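Local coordinates for peptidoglycan D,D-transpeptidase PbpA (Mycobacterium tuberculosis, PDB 3UN7), which probably cross-links the peptidoglycan of the mycobacterial cell wall as a penicillin-binding D,D-transpeptidase and takes part in regulating cell length, at residues A[194-199]-A[250-255]; A[300-305]-A[309-314]. All blocks are in the same frame, centred on the assembly; numbering follows the deposited sequence.

Interaction 1 (A[194-199]-A[250-255])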
loop_
_atom_site.group_PDB
_atom_site.type_symbol
_atom_site.label_atom_id
_atom_site.label_comp_id
_atom_site.label_asym_id
_atom_site.label_seq_id
_atom_site.Cartn_x
_atom_site.Cartn_y
_atom_site.Cartn_z
ATOM N N THR A 194 -0.660 -13.708 -0.776
ATOM C CA THR A 194 0.416 -12.837 -1.285
ATOM C C THR A 194 1.745 -13.099 -0.553
ATOM O O THR A 194 2.831 -12.885 -1.107
ATOM C CB THR A 194 0.085 -11.313 -1.210
ATOM O OG1 THR A 194 -0.287 -10.943 0.122
ATOM C CG2 THR A 194 -1.018 -10.912 -2.207
ATOM N N PHE A 195 1.640 -13.567 0.695
ATOM C CA PHE A 195 2.810 -13.832 1.535
ATOM C C PHE A 195 3.642 -15.025 1.071
ATOM O O PHE A 195 4.800 -15.163 1.465
ATOM C CB PHE A 195 2.414 -14.011 3.004
ATOM C CG PHE A 195 3.518 -13.665 3.966
ATOM C CD1 PHE A 195 4.002 -12.362 4.045
ATOM C CD2 PHE A 195 4.102 -14.639 4.762
ATOM C CE1 PHE A 195 5.026 -12.041 4.919
ATOM C CE2 PHE A 195 5.135 -14.314 5.636
ATOM C CZ PHE A 195 5.586 -13.008 5.713
ATOM N N LYS A 196 3.071 -15.863 0.208
ATOM C CA LYS A 196 3.832 -16.950 -0.422
ATOM C C LYS A 196 5.021 -16.403 -1.221
ATOM O O LYS A 196 5.952 -17.131 -1.541
ATOM C CB LYS A 196 2.927 -17.813 -1.302
ATOM C CG LYS A 196 1.765 -18.442 -0.559
ATOM C CD LYS A 196 0.775 -19.091 -1.524
ATOM C CE LYS A 196 -0.362 -19.766 -0.780
ATOM N NZ LYS A 196 -1.495 -20.083 -1.704
ATOM N N VAL A 197 4.992 -15.113 -1.537
ATOM C CA VAL A 197 6.157 -14.461 -2.130
ATOM C C VAL A 197 7.321 -14.488 -1.125
ATOM O O VAL A 197 8.461 -14.769 -1.490
ATOM C CB VAL A 197 5.842 -13.007 -2.557
ATOM C CG1 VAL A 197 7.113 -12.272 -2.957
ATOM C CG2 VAL A 197 4.822 -12.991 -3.712
ATOM N N ILE A 198 7.027 -14.210 0.143
ATOM C CA ILE A 198 8.061 -14.204 1.175
ATOM C C ILE A 198 8.513 -15.624 1.499
ATOM O O ILE A 198 9.716 -15.891 1.619
ATOM C CB ILE A 198 7.588 -13.451 2.453
ATOM C CG1 ILE A 198 7.212 -11.996 2.125
ATOM C CG2 ILE A 198 8.637 -13.508 3.557
ATOM C CD1 ILE A 198 8.242 -11.217 1.297
ATOM N N THR A 199 7.552 -16.541 1.619
ATOM C CA THR A 199 7.863 -17.938 1.892
ATOM C C THR A 199 8.775 -18.483 0.788
ATOM O O THR A 199 9.768 -19.161 1.074
ATOM C CB THR A 199 6.579 -18.797 2.009
ATOM O OG1 THR A 199 5.707 -18.226 2.993
ATOM C CG2 THR A 199 6.908 -20.269 2.375
ATOM N N VAL A 250 2.551 -20.651 -9.050
ATOM C CA VAL A 250 1.644 -20.050 -10.021
ATOM C C VAL A 250 0.195 -20.460 -9.762
ATOM O O VAL A 250 -0.719 -19.650 -9.913
ATOM C CB VAL A 250 2.093 -20.235 -11.511
ATOM C CG1 VAL A 250 3.567 -19.891 -11.664
ATOM C CG2 VAL A 250 1.823 -21.618 -11.998
ATOM N N LYS A 251 -0.005 -21.704 -9.332
ATOM C CA LYS A 251 -1.329 -22.186 -8.961
ATOM C C LYS A 251 -1.722 -21.733 -7.557
ATOM O O LYS A 251 -2.897 -21.792 -7.190
ATOM C CB LYS A 251 -1.393 -23.707 -9.075
ATOM C CG LYS A 251 -1.406 -24.212 -10.524
ATOM C CD LYS A 251 -1.715 -25.697 -10.576
ATOM C CE LYS A 251 -2.744 -25.992 -11.655
ATOM N NZ LYS A 251 -3.277 -27.379 -11.535
ATOM N N SER A 252 -0.733 -21.276 -6.786
ATOM C CA SER A 252 -0.912 -20.805 -5.409
ATOM C C SER A 252 -1.524 -21.876 -4.488
ATOM O O SER A 252 -2.498 -21.618 -3.760
ATOM C CB SER A 252 -1.727 -19.503 -5.374
ATOM O OG SER A 252 -1.571 -18.850 -4.119
ATOM N N CYS A 253 -0.941 -23.072 -4.511
ATOM C CA CYS A 253 -1.502 -24.206 -3.778
ATOM C C CYS A 253 -1.080 -24.127 -2.322
ATOM O O CYS A 253 0.102 -24.178 -2.023
ATOM C CB CYS A 253 -1.039 -25.521 -4.406
ATOM S SG CYS A 253 -1.563 -25.724 -6.128
ATOM N N ASN A 254 -2.051 -24.010 -1.421
ATOM C CA ASN A 254 -1.772 -23.819 0.011
ATOM C C ASN A 254 -0.918 -24.886 0.680
ATOM O O ASN A 254 -0.015 -24.574 1.454
ATOM C CB ASN A 254 -3.073 -23.676 0.806
ATOM C CG ASN A 254 -3.750 -22.338 0.589
ATOM O OD1 ASN A 254 -3.100 -21.330 0.274
ATOM N ND2 ASN A 254 -5.067 -22.318 0.759
ATOM N N THR A 255 -1.233 -26.148 0.420
ATOM C CA THR A 255 -0.598 -27.239 1.164
ATOM C C THR A 255 0.898 -27.367 0.844
ATOM O O THR A 255 1.711 -27.671 1.726
ATOM C CB THR A 255 -1.352 -28.570 0.968
ATOM O OG1 THR A 255 -1.351 -28.926 -0.414
ATOM C CG2 THR A 255 -2.799 -28.432 1.456
#
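Lys196 is the residue of segment 194-199 that reaches Ser252 and Asn254. Just before it, Thr194 lies in a 3-10 turn and holds its own side chain by hydrogen bonds to Pro191 O and Asn320 ND2. Phe195 packs on Leu278. Lys196 then points at segment 250-255. Its CG stands anti to the carbonyl carbon (chi1 -58°), and the chain runs straight from there, which carries NZ across to the other segment. Three hydrogen bonds hold Lys196 NZ. Lys196 NZ donates to Ser252 OG at 2.7 Å. Lys196 NZ also donates to Ser252 O, at 2.8 Å. It meets this carbonyl from above, 68° out of the carbonyl plane. The third acceptor is Asn254 OD1, 2.8 Å from Lys196 NZ, at a C=O...N angle of 146°. Here the lysine chain crosses the Asn254 side chain at about a right angle, and Lys196 CE lies 3.3 Å from Asn254 OD1.

In sequence this is the meeting of two signature motifs of penicillin-binding proteins: SxxK, Ser193 to Lys196, and SxN, Ser252 to Asn254. The SxN residues sit at a break between helices 245-251 and 254-264. Ser252, with positive phi, closes the first helix in a Schellman motif. Cys253 occupies the N-cap position of helix 254-264 and is tied to Cys237 by a disulfide. Ser252 OG also bonds Lys395 NZ, of the KTG motif, and Asn254 ND2 bonds Glu230 O, which limits rotation of the amide. Beyond Lys196, Val197 and Ile198 face helix 317-328.

Interaction 2 (A[300-305]-A[309-314])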
loop_
_atom_site.group_PDB
_atom_site.type_symbol
_atom_site.label_atom_id
_atom_site.label_comp_id
_atom_site.label_asym_id
_atom_site.label_seq_id
_atom_site.Cartn_x
_atom_site.Cartn_y
_atom_site.Cartn_z
ATOM N N SER A 300 4.956 -24.765 15.397
ATOM C CA SER A 300 4.965 -25.188 14.006
ATOM C C SER A 300 3.586 -25.168 13.347
ATOM O O SER A 300 3.494 -25.039 12.128
ATOM C CB SER A 300 5.629 -26.547 13.885
ATOM O OG SER A 300 6.973 -26.423 14.303
ATOM N N ALA A 301 2.520 -25.290 14.146
ATOM C CA ALA A 301 1.164 -25.049 13.628
ATOM C C ALA A 301 1.040 -23.597 13.160
ATOM O O ALA A 301 0.534 -23.323 12.058
ATOM C CB ALA A 301 0.116 -25.365 14.678
ATOM N N ALA A 302 1.513 -22.679 14.002
ATOM C CA ALA A 302 1.581 -21.265 13.667
ATOM C C ALA A 302 2.453 -21.026 12.439
ATOM O O ALA A 302 2.066 -20.268 11.544
ATOM C CB ALA A 302 2.076 -20.445 14.862
ATOM N N LEU A 303 3.612 -21.685 12.383
ATOM C CA LEU A 303 4.503 -21.567 11.218
ATOM C C LEU A 303 3.802 -21.999 9.935
ATOM O O LEU A 303 3.898 -21.319 8.899
ATOM C CB LEU A 303 5.800 -22.374 11.408
ATOM C CG LEU A 303 6.770 -22.445 10.215
ATOM C CD1 LEU A 303 7.211 -21.061 9.747
ATOM C CD2 LEU A 303 7.981 -23.265 10.588
ATOM N N GLY A 304 3.091 -23.127 9.999
ATOM C CA GLY A 304 2.296 -23.573 8.853
ATOM C C GLY A 304 1.376 -22.472 8.343
ATOM O O GLY A 304 1.349 -22.185 7.148
ATOM N N MET A 305 0.628 -21.862 9.261
ATOM C CA MET A 305 -0.336 -20.809 8.940
ATOM C C MET A 305 0.352 -19.515 8.488
ATOM O O MET A 305 -0.151 -18.817 7.606
ATOM C CB MET A 305 -1.244 -20.533 10.147
ATOM C CG MET A 305 -2.306 -21.611 10.430
ATOM S SD MET A 305 -3.397 -21.173 11.835
ATOM C CE MET A 305 -4.058 -19.591 11.239
ATOM N N GLY A 309 0.536 -16.696 4.925
ATOM C CA GLY A 309 0.191 -15.331 5.285
ATOM C C GLY A 309 -0.952 -15.170 6.263
ATOM O O GLY A 309 -1.627 -14.144 6.259
ATOM N N GLN A 310 -1.182 -16.187 7.081
ATOM C CA GLN A 310 -2.208 -16.101 8.113
ATOM C C GLN A 310 -1.577 -16.018 9.505
ATOM O O GLN A 310 -0.533 -15.381 9.679
ATOM C CB GLN A 310 -3.214 -17.273 8.012
ATOM C CG GLN A 310 -3.999 -17.363 6.686
ATOM C CD GLN A 310 -4.861 -16.130 6.363
ATOM O OE1 GLN A 310 -5.362 -16.005 5.251
ATOM N NE2 GLN A 310 -5.060 -15.241 7.343
ATOM N N LYS A 311 -2.213 -16.661 10.486
ATOM C CA LYS A 311 -1.850 -16.500 11.903
ATOM C C LYS A 311 -1.647 -15.019 12.299
ATOM O O LYS A 311 -2.598 -14.234 12.273
ATOM C CB LYS A 311 -0.654 -17.390 12.286
ATOM C CG LYS A 311 -0.422 -17.554 13.815
ATOM C CD LYS A 311 -1.716 -17.928 14.562
ATOM C CE LYS A 311 -1.526 -18.038 16.080
ATOM N NZ LYS A 311 -1.315 -19.458 16.462
ATOM N N ASP A 312 -0.427 -14.638 12.663
ATOM C CA ASP A 312 -0.152 -13.290 13.159
ATOM C C ASP A 312 0.505 -12.360 12.114
ATOM O O ASP A 312 0.853 -11.225 12.426
ATOM C CB ASP A 312 0.725 -13.342 14.403
ATOM C CG ASP A 312 0.090 -14.122 15.547
ATOM O OD1 ASP A 312 -1.037 -13.787 15.947
ATOM O OD2 ASP A 312 0.733 -15.060 16.061
ATOM N N VAL A 313 0.684 -12.830 10.888
ATOM C CA VAL A 313 1.225 -11.956 9.830
ATOM C C VAL A 313 0.266 -10.800 9.529
ATOM O O VAL A 313 -0.912 -11.015 9.261
ATOM C CB VAL A 313 1.542 -12.734 8.534
ATOM C CG1 VAL A 313 2.407 -11.894 7.598
ATOM C CG2 VAL A 313 2.250 -14.016 8.866
ATOM N N ALA A 314 0.775 -9.569 9.582
ATOM C CA ALA A 314 -0.060 -8.394 9.338
ATOM C C ALA A 314 0.778 -7.327 8.637
ATOM O O ALA A 314 1.845 -6.954 9.123
ATOM C CB ALA A 314 -0.646 -7.872 10.651
#
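Gln310 N donates to Met305 O at 2.9 Å, with an N-H...O angle of 151°. This bond belongs to a Schellman motif that ends helix 300-306. Its companion runs from Gly309 N to Thr306 O. Gly309, with positive phi, reverses the chain so that the next residues return along the helix end. A type II' beta turn follows at once, from Gln310 to Val313. It is closed by Val313 N to Gln310 O at 3.1 Å.

The turn brings Lys311 against the side of the helix. Lys311 CB lies 3.8 Å from Met305 CB. The lysine chain then bends at chi2 and again at chi4 (-97°). These bends fold it so that both CG and NZ touch the Ala302 methyl. Lys311 CG is 4.0 Å from Ala302 CB. Lys311 NZ is 3.9 Å from Ala302 CB.

Met305 reaches across to the turn. Its chain is straight as far as SD and bends at the thioether (chi3 58°). Met305 CE thereby comes to 3.5 Å from Lys311 N, beside the backbone at the start of the turn. Met305 CE also lies 4.1 Å from Gln310 CB. The rest of Gln310 leads away from the helix. Its OE1 accepts a hydrogen bond from Glu400 N.

Both segments lie in the transpeptidase domain. The turn forms part of the loop between helix 300-306 and helix 317-328. Gly309 is tied by a backbone bond to Gly192, and Val313 packs on Pro191. The loop thus runs alongside the chain that leads into helix 196-205, while Gln310 reaches the residue just after strand 393-399.

In the fold
Interaction 1 and interaction 2 touch, and their centres are about 13 Å apart. Phe195 makes the join. Phe195 CB is 3.4 Å from Gly309 CA, and Phe195 CE1 is 3.7 Å from Val313 CG1. Thr199 OG1, one helical turn further on, bonds Ser307 O. Segment 194-199 thus turns Lys196 to segment 250-255 and Phe195 to segment 309-314. Both contacts lie near Ser193, probably the residue that forms the acyl-ester. The Lys196 side chain is about 4 Å from that of Ser193, and the Gln310 side chain about 7 Å. Interaction 1 is part of the motif-built active site, and interaction 2 lies in the loop beside it.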